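Local coordinates for protein endo-1,4-beta-xylanase C (Paenibacillus barcinonensis, PDB 4XUP) that hydrolyses internal beta-1,4-xylosidic linkages of xylan as a multidomain enzyme, this piece being its N-terminal tandem of CBM22 carbohydrate-binding modules, at residues G8-S13 with Q152-K157; V93-G98 with S131-Y136; T191-V196 with T210-E215; S214-G219 with A304-K309. All coordinates share one frame; numbering follows the deposited sequence.

Contact 1: residues G8-S13 with Q152-K157; sequences GDILLS and QIRLVK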
loop_
_atom_site.group_PDB
_atom_site.type_symbol
_atom_site.label_atom_id
_atom_site.label_comp_id
_atom_site.label_asym_id
_atom_site.label_seq_id
_atom_site.Cartn_x
_atom_site.Cartn_y
_atom_site.Cartn_z
ATOM N N GLY A 8 -6.357 -6.874 -6.238
ATOM C CA GLY A 8 -6.443 -7.651 -7.500
ATOM C C GLY A 8 -7.756 -7.543 -8.274
ATOM O O GLY A 8 -7.836 -7.947 -9.444
ATOM N N ASP A 9 -8.781 -6.988 -7.636
ATOM C CA ASP A 9 -10.101 -6.864 -8.264
ATOM C C ASP A 9 -10.128 -5.815 -9.360
ATOM O O ASP A 9 -9.618 -4.711 -9.227
ATOM C CB ASP A 9 -11.208 -6.506 -7.263
ATOM C CG ASP A 9 -11.672 -7.677 -6.425
ATOM O OD1 ASP A 9 -11.400 -8.855 -6.763
ATOM O OD2 ASP A 9 -12.368 -7.413 -5.418
ATOM N N ILE A 10 -10.819 -6.150 -10.427
ATOM C CA ILE A 10 -11.094 -5.193 -11.476
ATOM C C ILE A 10 -12.232 -4.247 -11.074
ATOM O O ILE A 10 -13.334 -4.690 -10.745
ATOM C CB ILE A 10 -11.396 -5.898 -12.785
ATOM C CG1 ILE A 10 -10.093 -6.532 -13.294
ATOM C CG2 ILE A 10 -11.922 -4.912 -13.809
ATOM C CD1 ILE A 10 -10.261 -7.437 -14.495
ATOM N N LEU A 11 -11.955 -2.950 -11.144
ATOM C CA LEU A 11 -12.961 -1.898 -10.856
ATOM C C LEU A 11 -13.721 -1.409 -12.105
ATOM O O LEU A 11 -14.890 -1.045 -12.049
ATOM C CB LEU A 11 -12.312 -0.699 -10.182
ATOM C CG LEU A 11 -11.526 -1.010 -8.902
ATOM C CD1 LEU A 11 -10.939 0.241 -8.273
ATOM C CD2 LEU A 11 -12.383 -1.711 -7.877
ATOM N N LEU A 12 -12.976 -1.334 -13.193
ATOM C CA LEU A 12 -13.494 -0.947 -14.495
ATOM C C LEU A 12 -12.727 -1.607 -15.606
ATOM O O LEU A 12 -11.519 -1.693 -15.564
ATOM C CB LEU A 12 -13.394 0.555 -14.718
ATOM C CG LEU A 12 -14.444 1.471 -14.116
ATOM C CD1 LEU A 12 -14.170 2.865 -14.647
ATOM C CD2 LEU A 12 -15.864 1.077 -14.464
ATOM N N SER A 13 -13.453 -1.984 -16.636
ATOM C CA SER A 13 -12.873 -2.510 -17.875
ATOM C C SER A 13 -13.670 -2.042 -19.067
ATOM O O SER A 13 -14.842 -2.294 -19.151
ATOM C CB SER A 13 -12.839 -4.038 -17.864
ATOM O OG SER A 13 -12.182 -4.513 -19.019
ATOM N N GLN A 152 -8.475 -0.001 -18.563
ATOM C CA GLN A 152 -8.719 -0.782 -17.352
ATOM C C GLN A 152 -8.260 -0.086 -16.059
ATOM O O GLN A 152 -7.241 0.586 -16.027
ATOM C CB GLN A 152 -8.081 -2.161 -17.473
ATOM C CG GLN A 152 -8.188 -3.006 -16.214
ATOM C CD GLN A 152 -7.639 -4.420 -16.409
ATOM O OE1 GLN A 152 -8.257 -5.259 -17.083
ATOM N NE2 GLN A 152 -6.511 -4.689 -15.799
ATOM N N ILE A 153 -9.042 -0.304 -15.006
ATOM C CA ILE A 153 -8.678 0.101 -13.635
ATOM C C ILE A 153 -8.774 -1.079 -12.698
ATOM O O ILE A 153 -9.826 -1.714 -12.563
ATOM C CB ILE A 153 -9.506 1.254 -13.082
ATOM C CG1 ILE A 153 -9.338 2.487 -13.940
ATOM C CG2 ILE A 153 -9.021 1.602 -11.671
ATOM C CD1 ILE A 153 -10.148 3.665 -13.468
ATOM N N ARG A 154 -7.658 -1.338 -12.033
ATOM C CA ARG A 154 -7.538 -2.481 -11.106
ATOM C C ARG A 154 -7.213 -1.957 -9.714
ATOM O O ARG A 154 -6.444 -1.023 -9.570
ATOM C CB ARG A 154 -6.479 -3.501 -11.581
ATOM C CG ARG A 154 -6.210 -4.678 -10.634
ATOM C CD ARG A 154 -4.907 -5.410 -10.959
ATOM N NE ARG A 154 -4.962 -5.936 -12.328
ATOM C CZ ARG A 154 -5.622 -7.026 -12.690
ATOM N NH1 ARG A 154 -6.298 -7.744 -11.794
ATOM N NH2 ARG A 154 -5.615 -7.397 -13.963
ATOM N N LEU A 155 -7.759 -2.622 -8.702
ATOM C CA LEU A 155 -7.438 -2.307 -7.302
ATOM C C LEU A 155 -6.166 -3.032 -6.896
ATOM O O LEU A 155 -6.082 -4.258 -6.961
ATOM C CB LEU A 155 -8.563 -2.662 -6.360
ATOM C CG LEU A 155 -8.308 -2.292 -4.889
ATOM C CD1 LEU A 155 -8.061 -0.806 -4.699
ATOM C CD2 LEU A 155 -9.487 -2.700 -4.026
ATOM N N VAL A 156 -5.175 -2.267 -6.485
ATOM C CA VAL A 156 -3.881 -2.840 -6.097
ATOM C C VAL A 156 -3.862 -3.113 -4.607
ATOM O O VAL A 156 -3.427 -4.162 -4.133
ATOM C CB VAL A 156 -2.691 -1.904 -6.432
ATOM C CG1 VAL A 156 -1.360 -2.484 -5.931
ATOM C CG2 VAL A 156 -2.621 -1.649 -7.919
ATOM N N LYS A 157 -4.217 -2.085 -3.875
ATOM C CA LYS A 157 -4.220 -2.140 -2.432
ATOM C C LYS A 157 -5.452 -1.429 -1.871
ATOM O O LYS A 157 -5.715 -0.265 -2.143
ATOM C CB LYS A 157 -2.927 -1.574 -1.852
ATOM C CG LYS A 157 -2.770 -1.792 -0.359
ATOM C CD LYS A 157 -1.666 -0.925 0.202
ATOM C CE LYS A 157 -1.789 -0.755 1.712
ATOM N NZ LYS A 157 -0.998 0.416 2.184
#
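R154 reaches back to G8 by leaving its strand with CG anti to the backbone N (chi1 176°) and folding at chi3 (-60°), a course that sets R154 NH1 2.8 Å from G8 O. The carbonyl oxygen meets the guanidinium at its edge, yet the N-H points well off line (125°), and the bond is weak. I10 lays CG1 over one guanidinium face, 4.3 Å from R154 NH1, while R154 NE makes a long, weak ion pair with E73. L11 sends CD1 the other way, to 4.1 Å from I153 CG2, with L155 CB close by. These side chains ride on an antiparallel pairing of strands 10-14 and 146-157 in the first CBM22 beta-sandwich, interrupted by a classic beta bulge at L11 and L12. Both bulge amides seek one acceptor: L11 N lies 2.8 Å from I153 O, tilted out of the carbonyl plane, and L12 N lies 3.2 Å from I153 O, in that plane on a lone pair. Beyond the bulge, L155 N gives D9 O an almost straight bond of 2.8 Å, and G8 N closes on L155 O at 2.7 Å. Cutting R154 back to an alanine is likely to leave G8 O without its side-chain donor and I10 CG1 without the guanidinium it covers. The firm bonds are all backbone ones, which implies that the pairing depends mainly on the main chain.

Contact 2: residues V93-G98 with S131-Y136; sequences VERRDG and SSLLLY. Unlike the reference sequence in segment 93-98: G98 (reference Arg).
V93 and L135 meet through CG2 and CD1, 3.9 Å apart, in an antiparallel pair of strands, 87-96 and 132-139, within one sheet of the first CBM22 beta-sandwich. The other methyl of V93, CG1, crosses to L133 CD2, also at 3.9 Å, so one valine is shared between two leucines on the buried side. On the other face E94 is extended, with CG anti to the backbone N (chi1 -172°), and runs side by side with L134, pointing the same way; E94 OE1 comes to 4.0 Å from L134 CD2. The ring of Y136 presents CE1 to E94 CB at 4.1 Å. Backbone bonds join E94 and L134 both ways, with E94 N 2.7 Å from L134 O. Where strand 87-96 ends, R96 O receives S131 N at 2.8 Å, nearly along the C=O axis. One shell out, the valine side is backed by Y125 of the opposing sheet and by Y127, with F91 of the same strand beside L135. R95 follows that face, its guanidinium held by a salt bridge to D105 and a hydrogen bond to Q129 O. The tyrosine, arginine and glutamate cluster on the face opposite V93 is consistent with the xylan-binding groove of CBM22 modules. There R27 bridges to E94 OE2 and also makes a cation-pi contact with Y136, while Y104 OH bonds to the same carboxylate oxygen.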
loop_
_atom_site.group_PDB
_atom_site.type_symbol
_atom_site.label_atom_id
_atom_site.label_comp_id
_atom_site.label_asym_id
_atom_site.label_seq_id
_atom_site.Cartn_x
_atom_site.Cartn_y
_atom_site.Cartn_z
ATOM N N VAL A 93 -5.202 12.941 -13.479
ATOM C CA VAL A 93 -6.408 13.080 -12.651
ATOM C C VAL A 93 -6.546 14.501 -12.135
ATOM O O VAL A 93 -5.719 15.001 -11.369
ATOM C CB VAL A 93 -6.424 12.104 -11.456
ATOM C CG1 VAL A 93 -7.666 12.305 -10.613
ATOM C CG2 VAL A 93 -6.359 10.669 -11.962
ATOM N N GLU A 94 -7.628 15.122 -12.540
ATOM C CA GLU A 94 -8.066 16.402 -11.963
ATOM C C GLU A 94 -8.844 16.099 -10.738
ATOM O O GLU A 94 -9.879 15.437 -10.787
ATOM C CB GLU A 94 -8.969 17.197 -12.903
ATOM C CG GLU A 94 -9.295 18.610 -12.440
ATOM C CD GLU A 94 -10.150 19.360 -13.449
ATOM O OE1 GLU A 94 -11.373 19.023 -13.530
ATOM O OE2 GLU A 94 -9.597 20.265 -14.154
ATOM N N ARG A 95 -8.373 16.658 -9.642
ATOM C CA ARG A 95 -8.949 16.385 -8.318
ATOM C C ARG A 95 -9.311 17.668 -7.587
ATOM O O ARG A 95 -8.543 18.642 -7.536
ATOM C CB ARG A 95 -7.948 15.579 -7.463
ATOM C CG ARG A 95 -8.385 15.325 -6.020
ATOM C CD ARG A 95 -7.473 14.331 -5.334
ATOM N NE ARG A 95 -6.090 14.772 -5.457
ATOM C CZ ARG A 95 -5.466 15.622 -4.632
ATOM N NH1 ARG A 95 -6.073 16.112 -3.557
ATOM N NH2 ARG A 95 -4.210 15.965 -4.880
ATOM N N ARG A 96 -10.491 17.656 -7.015
ATOM C CA ARG A 96 -10.889 18.728 -6.105
ATOM C C ARG A 96 -10.459 18.340 -4.714
ATOM O O ARG A 96 -11.010 17.395 -4.132
ATOM C CB ARG A 96 -12.399 18.961 -6.149
ATOM C CG ARG A 96 -12.828 20.086 -7.056
ATOM C CD ARG A 96 -14.331 20.261 -7.016
ATOM N NE ARG A 96 -14.847 20.779 -8.284
ATOM C CZ ARG A 96 -16.134 21.034 -8.486
ATOM N NH1 ARG A 96 -17.033 20.835 -7.505
ATOM N NH2 ARG A 96 -16.538 21.507 -9.652
ATOM N N ASP A 97 -9.539 19.120 -4.163
ATOM C CA ASP A 97 -8.979 18.827 -2.827
ATOM C C ASP A 97 -9.994 19.140 -1.707
ATOM O O ASP A 97 -11.185 19.432 -1.949
ATOM C CB ASP A 97 -7.576 19.455 -2.582
ATOM C CG ASP A 97 -7.605 20.956 -2.319
ATOM O OD1 ASP A 97 -8.658 21.523 -1.983
ATOM O OD2 ASP A 97 -6.534 21.569 -2.463
ATOM N N GLY A 98 -9.514 19.009 -0.478
ATOM C CA GLY A 98 -10.372 19.076 0.728
ATOM C C GLY A 98 -11.132 20.379 0.873
ATOM O O GLY A 98 -12.241 20.398 1.444
ATOM N N SER A 131 -12.939 15.532 -3.271
ATOM C CA SER A 131 -14.409 15.604 -3.347
ATOM C C SER A 131 -14.866 15.057 -4.681
ATOM O O SER A 131 -15.887 14.361 -4.760
ATOM C CB SER A 131 -14.952 17.020 -3.101
ATOM O OG SER A 131 -14.337 17.941 -3.960
ATOM N N SER A 132 -14.122 15.361 -5.732
ATOM C CA SER A 132 -14.423 14.828 -7.075
ATOM C C SER A 132 -13.125 14.456 -7.763
ATOM O O SER A 132 -12.053 14.998 -7.448
ATOM C CB SER A 132 -15.149 15.857 -7.921
ATOM O OG SER A 132 -14.255 16.852 -8.381
ATOM N N LEU A 133 -13.229 13.473 -8.640
ATOM C CA LEU A 133 -12.074 12.981 -9.405
ATOM C C LEU A 133 -12.437 12.789 -10.856
ATOM O O LEU A 133 -13.396 12.091 -11.203
ATOM C CB LEU A 133 -11.502 11.678 -8.869
ATOM C CG LEU A 133 -10.506 11.941 -7.740
ATOM C CD1 LEU A 133 -11.340 12.205 -6.514
ATOM C CD2 LEU A 133 -9.534 10.813 -7.479
ATOM N N LEU A 134 -11.617 13.407 -11.683
ATOM C CA LEU A 134 -11.775 13.355 -13.109
ATOM C C LEU A 134 -10.493 12.902 -13.807
ATOM O O LEU A 134 -9.495 13.588 -13.809
ATOM C CB LEU A 134 -12.234 14.689 -13.660
ATOM C CG LEU A 134 -12.527 14.583 -15.165
ATOM C CD1 LEU A 134 -13.888 13.959 -15.445
ATOM C CD2 LEU A 134 -12.416 15.939 -15.862
ATOM N N LEU A 135 -10.564 11.718 -14.387
ATOM C CA LEU A 135 -9.440 11.139 -15.159
ATOM C C LEU A 135 -9.531 11.614 -16.603
ATOM O O LEU A 135 -10.601 11.691 -17.154
ATOM C CB LEU A 135 -9.451 9.625 -15.152
ATOM C CG LEU A 135 -8.391 8.938 -16.016
ATOM C CD1 LEU A 135 -7.018 9.058 -15.432
ATOM C CD2 LEU A 135 -8.711 7.483 -16.211
ATOM N N TYR A 136 -8.417 12.048 -17.138
ATOM C CA TYR A 136 -8.378 12.414 -18.522
ATOM C C TYR A 136 -7.059 12.039 -19.206
ATOM O O TYR A 136 -6.022 11.902 -18.570
ATOM C CB TYR A 136 -8.732 13.867 -18.762
ATOM C CG TYR A 136 -7.799 14.930 -18.215
ATOM C CD1 TYR A 136 -7.773 15.224 -16.874
ATOM C CD2 TYR A 136 -7.035 15.724 -19.075
ATOM C CE1 TYR A 136 -6.970 16.251 -16.382
ATOM C CE2 TYR A 136 -6.202 16.736 -18.601
ATOM C CZ TYR A 136 -6.187 17.013 -17.252
ATOM O OH TYR A 136 -5.403 18.045 -16.774
#

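Contact 3: residues T191-V196 with T210-E215; sequences TEKLEV and TSSRSE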
loop_
_atom_site.group_PDB
_atom_site.type_symbol
_atom_site.label_atom_id
_atom_site.label_comp_id
_atom_site.label_asym_id
_atom_site.label_seq_id
_atom_site.Cartn_x
_atom_site.Cartn_y
_atom_site.Cartn_z
ATOM N N THR A 191 12.987 -21.821 14.604
ATOM C CA THR A 191 12.173 -22.895 13.958
ATOM C C THR A 191 10.663 -22.754 14.151
ATOM O O THR A 191 9.874 -23.612 13.711
ATOM C CB THR A 191 12.564 -24.268 14.480
ATOM O OG1 THR A 191 12.460 -24.269 15.918
ATOM C CG2 THR A 191 14.006 -24.558 14.083
ATOM N N GLU A 192 10.270 -21.682 14.836
ATOM C CA GLU A 192 8.865 -21.451 15.120
ATOM C C GLU A 192 8.105 -21.076 13.844
ATOM O O GLU A 192 8.697 -20.795 12.800
ATOM C CB GLU A 192 8.668 -20.396 16.215
ATOM C CG GLU A 192 8.858 -18.947 15.805
ATOM C CD GLU A 192 10.302 -18.525 15.796
ATOM O OE1 GLU A 192 11.164 -19.332 15.386
ATOM O OE2 GLU A 192 10.600 -17.359 16.124
ATOM N N LYS A 193 6.777 -21.098 13.973
ATOM C CA LYS A 193 5.824 -20.959 12.850
ATOM C C LYS A 193 5.019 -19.671 12.928
ATOM O O LYS A 193 4.400 -19.383 13.937
ATOM C CB LYS A 193 4.837 -22.137 12.755
ATOM C CG LYS A 193 5.508 -23.484 12.795
ATOM C CD LYS A 193 6.111 -23.871 11.461
ATOM C CE LYS A 193 7.094 -25.008 11.658
ATOM N NZ LYS A 193 8.275 -24.858 10.779
ATOM N N LEU A 194 5.037 -18.924 11.825
ATOM C CA LEU A 194 4.271 -17.699 11.686
ATOM C C LEU A 194 3.103 -17.887 10.755
ATOM O O LEU A 194 3.231 -18.467 9.687
ATOM C CB LEU A 194 5.136 -16.539 11.202
ATOM C CG LEU A 194 5.753 -15.660 12.288
ATOM C CD1 LEU A 194 6.715 -16.446 13.157
ATOM C CD2 LEU A 194 6.484 -14.481 11.665
ATOM N N GLU A 195 1.976 -17.321 11.148
ATOM C CA GLU A 195 0.746 -17.458 10.382
ATOM C C GLU A 195 -0.182 -16.289 10.603
ATOM O O GLU A 195 -0.365 -15.847 11.725
ATOM C CB GLU A 195 0.050 -18.716 10.809
ATOM C CG GLU A 195 -1.134 -19.107 9.952
ATOM C CD GLU A 195 -1.772 -20.415 10.416
ATOM O OE1 GLU A 195 -1.423 -20.926 11.520
ATOM O OE2 GLU A 195 -2.605 -20.955 9.660
ATOM N N VAL A 196 -0.743 -15.771 9.517
ATOM C CA VAL A 196 -1.753 -14.716 9.626
ATOM C C VAL A 196 -3.066 -15.434 9.769
ATOM O O VAL A 196 -3.519 -16.088 8.852
ATOM C CB VAL A 196 -1.824 -13.760 8.427
ATOM C CG1 VAL A 196 -2.939 -12.739 8.652
ATOM C CG2 VAL A 196 -0.506 -13.026 8.252
ATOM N N THR A 210 2.131 -16.518 16.217
ATOM C CA THR A 210 3.368 -17.265 16.362
ATOM C C THR A 210 3.103 -18.512 17.222
ATOM O O THR A 210 2.698 -18.421 18.362
ATOM C CB THR A 210 4.474 -16.432 17.005
ATOM O OG1 THR A 210 4.638 -15.195 16.287
ATOM C CG2 THR A 210 5.795 -17.205 17.020
ATOM N N SER A 211 3.383 -19.671 16.661
ATOM C CA SER A 211 3.174 -20.947 17.337
ATOM C C SER A 211 4.383 -21.876 17.123
ATOM O O SER A 211 5.371 -21.487 16.507
ATOM C CB SER A 211 1.871 -21.584 16.842
ATOM O OG SER A 211 2.029 -22.142 15.559
ATOM N N SER A 212 4.280 -23.113 17.603
ATOM C CA SER A 212 5.412 -24.093 17.579
ATOM C C SER A 212 6.678 -23.476 18.146
ATOM O O SER A 212 7.767 -23.678 17.635
ATOM C CB SER A 212 5.692 -24.638 16.153
ATOM O OG SER A 212 4.538 -25.266 15.599
ATOM N N ARG A 213 6.506 -22.655 19.162
ATOM C CA ARG A 213 7.647 -22.081 19.859
ATOM C C ARG A 213 8.230 -23.154 20.748
ATOM O O ARG A 213 7.487 -23.945 21.335
ATOM C CB ARG A 213 7.258 -20.841 20.676
ATOM C CG ARG A 213 6.690 -19.710 19.822
ATOM C CD ARG A 213 6.144 -18.568 20.657
ATOM N NE ARG A 213 7.206 -17.857 21.377
ATOM C CZ ARG A 213 7.317 -17.753 22.709
ATOM N NH1 ARG A 213 6.406 -18.264 23.536
ATOM N NH2 ARG A 213 8.344 -17.095 23.226
ATOM N N SER A 214 9.554 -23.219 20.759
ATOM C CA SER A 214 10.352 -24.162 21.573
ATOM C C SER A 214 11.502 -23.494 22.299
ATOM O O SER A 214 12.260 -24.144 23.028
ATOM C CB SER A 214 10.927 -25.330 20.736
ATOM O OG SER A 214 11.875 -24.878 19.794
ATOM N N GLU A 215 11.613 -22.197 22.126
ATOM C CA GLU A 215 12.626 -21.386 22.829
ATOM C C GLU A 215 11.991 -20.049 23.180
ATOM O O GLU A 215 11.002 -19.629 22.583
ATOM C CB GLU A 215 13.848 -21.152 21.968
ATOM C CG GLU A 215 14.567 -22.417 21.506
ATOM C CD GLU A 215 15.355 -23.123 22.599
ATOM O OE1 GLU A 215 15.466 -22.606 23.739
ATOM O OE2 GLU A 215 15.870 -24.234 22.324
#
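E192 touches T210 through its aliphatic part: CG of E192 stands 3.7 Å from CG2 of T210. The glutamate gets there with CG wedged between the backbone N and carbonyl carbon (chi1 77°) and the chain bent again at chi2 (-82°). This fold puts E192 CB 3.5 Å from S211 O and turns the carboxylate away from the strand pair, where OE1 takes G190 N and OE2 takes both R189 N and G219 N. L194 lies alongside T210, pointing the same way, its CD1 4.0 Å from T210 CG2. With a glycine in place of T210, the methyl on which E192 CG and L194 CD1 both lean would be gone, and a gap would probably open between them. On the other face K193 drops CG to 3.5 Å from S212 OG. The frame is a beta hairpin of the second CBM22 module, strands 193-198 and 206-211, closed by reciprocal bonds, K193 N to S211 O and S211 N to K193 O, each 2.9 Å. Nearby, R213 spends its guanidinium on H218 O, I320 O and D318 O among others. Three amide donors, with that guanidinium not far off, would probably favour the ionised form of the E192 carboxylate.

Contact 4: residues S214-G219 with A304-K309; sequences SETYHG and AETPWK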
loop_
_atom_site.group_PDB
_atom_site.type_symbol
_atom_site.label_atom_id
_atom_site.label_comp_id
_atom_site.label_asym_id
_atom_site.label_seq_id
_atom_site.Cartn_x
_atom_site.Cartn_y
_atom_site.Cartn_z
ATOM N N SER A 214 9.554 -23.219 20.759
ATOM C CA SER A 214 10.352 -24.162 21.573
ATOM C C SER A 214 11.502 -23.494 22.299
ATOM O O SER A 214 12.260 -24.144 23.028
ATOM C CB SER A 214 10.927 -25.330 20.736
ATOM O OG SER A 214 11.875 -24.878 19.794
ATOM N N GLU A 215 11.613 -22.197 22.126
ATOM C CA GLU A 215 12.626 -21.386 22.829
ATOM C C GLU A 215 11.991 -20.049 23.180
ATOM O O GLU A 215 11.002 -19.629 22.583
ATOM C CB GLU A 215 13.848 -21.152 21.968
ATOM C CG GLU A 215 14.567 -22.417 21.506
ATOM C CD GLU A 215 15.355 -23.123 22.599
ATOM O OE1 GLU A 215 15.466 -22.606 23.739
ATOM O OE2 GLU A 215 15.870 -24.234 22.324
ATOM N N THR A 216 12.522 -19.395 24.190
ATOM C CA THR A 216 11.904 -18.150 24.703
ATOM C C THR A 216 12.054 -16.973 23.693
ATOM O O THR A 216 11.163 -16.137 23.511
ATOM C CB THR A 216 12.556 -17.871 26.083
ATOM O OG1 THR A 216 11.668 -17.170 26.938
ATOM C CG2 THR A 216 13.884 -17.149 25.946
ATOM N N TYR A 217 13.210 -16.972 23.031
ATOM C CA TYR A 217 13.587 -15.998 22.000
ATOM C C TYR A 217 12.780 -16.139 20.683
ATOM O O TYR A 217 12.822 -15.263 19.825
ATOM C CB TYR A 217 15.093 -16.048 21.722
ATOM C CG TYR A 217 15.631 -17.314 21.081
ATOM C CD1 TYR A 217 15.670 -17.457 19.690
ATOM C CD2 TYR A 217 16.149 -18.355 21.859
ATOM C CE1 TYR A 217 16.175 -18.609 19.089
ATOM C CE2 TYR A 217 16.657 -19.512 21.271
ATOM C CZ TYR A 217 16.669 -19.632 19.884
ATOM O OH TYR A 217 17.134 -20.790 19.284
ATOM N N HIS A 218 12.055 -17.238 20.540
ATOM C CA HIS A 218 11.159 -17.434 19.415
ATOM C C HIS A 218 9.990 -16.454 19.454
ATOM O O HIS A 218 9.252 -16.344 20.440
ATOM C CB HIS A 218 10.610 -18.859 19.350
ATOM C CG HIS A 218 11.646 -19.876 18.975
ATOM N ND1 HIS A 218 11.415 -21.229 19.053
ATOM C CD2 HIS A 218 12.894 -19.746 18.482
ATOM C CE1 HIS A 218 12.481 -21.892 18.647
ATOM N NE2 HIS A 218 13.393 -21.012 18.284
ATOM N N GLY A 219 9.788 -15.800 18.326
ATOM C CA GLY A 219 8.705 -14.823 18.165
ATOM C C GLY A 219 8.779 -14.107 16.837
ATOM O O GLY A 219 9.724 -14.313 16.088
ATOM N N ALA A 304 8.914 -9.589 19.125
ATOM C CA ALA A 304 8.298 -9.974 20.388
ATOM C C ALA A 304 8.854 -11.315 20.847
ATOM O O ALA A 304 9.139 -12.190 20.054
ATOM C CB ALA A 304 6.794 -10.027 20.262
ATOM N N GLU A 305 9.027 -11.437 22.146
ATOM C CA GLU A 305 9.545 -12.657 22.766
ATOM C C GLU A 305 8.961 -12.808 24.183
ATOM O O GLU A 305 8.294 -11.902 24.703
ATOM C CB GLU A 305 11.086 -12.686 22.801
ATOM C CG GLU A 305 11.754 -11.633 23.697
ATOM C CD GLU A 305 13.297 -11.715 23.718
ATOM O OE1 GLU A 305 13.881 -12.732 23.298
ATOM O OE2 GLU A 305 13.943 -10.754 24.178
ATOM N N THR A 306 9.169 -13.981 24.778
ATOM C CA THR A 306 8.930 -14.175 26.242
ATOM C C THR A 306 10.271 -14.052 26.978
ATOM O O THR A 306 11.328 -14.189 26.348
ATOM C CB THR A 306 8.204 -15.480 26.587
ATOM O OG1 THR A 306 8.923 -16.606 26.068
ATOM C CG2 THR A 306 6.791 -15.456 26.019
ATOM N N PRO A 307 10.240 -13.746 28.295
ATOM C CA PRO A 307 11.502 -13.438 28.970
ATOM C C PRO A 307 12.500 -14.560 28.900
ATOM O O PRO A 307 12.134 -15.722 28.940
ATOM C CB PRO A 307 11.077 -13.165 30.410
ATOM C CG PRO A 307 9.674 -12.662 30.296
ATOM C CD PRO A 307 9.083 -13.480 29.179
ATOM N N TRP A 308 13.753 -14.167 28.782
ATOM C CA TRP A 308 14.834 -15.079 28.461
ATOM C C TRP A 308 15.117 -16.098 29.580
ATOM O O TRP A 308 15.172 -15.770 30.757
ATOM C CB TRP A 308 16.085 -14.305 28.016
ATOM C CG TRP A 308 17.280 -15.164 27.672
ATOM C CD1 TRP A 308 17.650 -15.591 26.422
ATOM C CD2 TRP A 308 18.262 -15.683 28.576
ATOM N NE1 TRP A 308 18.799 -16.339 26.493
ATOM C CE2 TRP A 308 19.199 -16.416 27.799
ATOM C CE3 TRP A 308 18.444 -15.607 29.977
ATOM C CZ2 TRP A 308 20.315 -17.073 28.373
ATOM C CZ3 TRP A 308 19.556 -16.259 30.554
ATOM C CH2 TRP A 308 20.476 -16.987 29.746
ATOM N N LYS A 309 15.217 -17.354 29.165
ATOM C CA LYS A 309 15.739 -18.461 29.984
ATOM C C LYS A 309 16.606 -19.356 29.117
ATOM O O LYS A 309 16.403 -19.444 27.906
ATOM C CB LYS A 309 14.632 -19.368 30.527
ATOM C CG LYS A 309 13.573 -18.735 31.394
ATOM C CD LYS A 309 12.398 -19.703 31.490
ATOM C CE LYS A 309 11.679 -19.666 32.824
ATOM N NZ LYS A 309 11.041 -18.347 33.038
#
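T216 binds the opposite segment with both its side chain and its main chain. Its hydroxyl donates to P307 O in a very short bond, 2.5 Å from T216 OG1, approaching from above the carbonyl plane (54° out of it) and not on a lone pair. T306 N in turn donates to T216 O at 3.2 Å. The hydroxyl can face this way because OG1 sits anti to the backbone N (chi1 -151°), which also places it 2.9 Å from T306 OG1. That second hydroxyl is itself fixed by R213 NH2 and by D318 O, so T306 is tied into a wider polar network. The residues around T216 belong to the loop between strands 206-211 and 221-223, which passes from one sheet of the second CBM22 beta-sandwich to the other and here lies against the chain leaving strand 297-305. Packing takes over from the polar contacts on the methyl side. T216 CG2 is wedged between its own backbone N and carbonyl carbon and rests 3.4 Å from W308 CA, next to K309 N; the W308 indole lies beside it, obliquely. E305 extends past Y217, with E305 OE1 3.5 Å from Y217 CA and in a long, weak ion pair with R189. Further along, G219 CA makes a C-H...O contact of 3.3 Å to A304 O, on the very side where any CB would collide with that oxygen. The loop is also braced internally: S214 N donates to H218 ND1 at 3.2 Å, and E215 CB lies over the centre of one face of the H218 ring.

Contacts 1 and 2 belong to the first CBM22 module and contacts 3 and 4 to the second, so the set samples both halves of the tandem. Contact 2 is nested within the chain loop that contact 1 closes; their centres are 18 Å apart and they do not touch. Contact 2 also lies in the sheet whose R27 cluster is consistent with a xylan-binding groove. Contacts 3 and 4 are neighbours, 11 Å between centres, sharing S214 and E215 and joined by two side-chain bonds. Across the modules, centres lie from 35 Å (contacts 1 and 3) to 50 Å (2 and 4) apart. Each module has a calcium ion, about 10 Å from the S13 side chain and about 14 Å from that of T210.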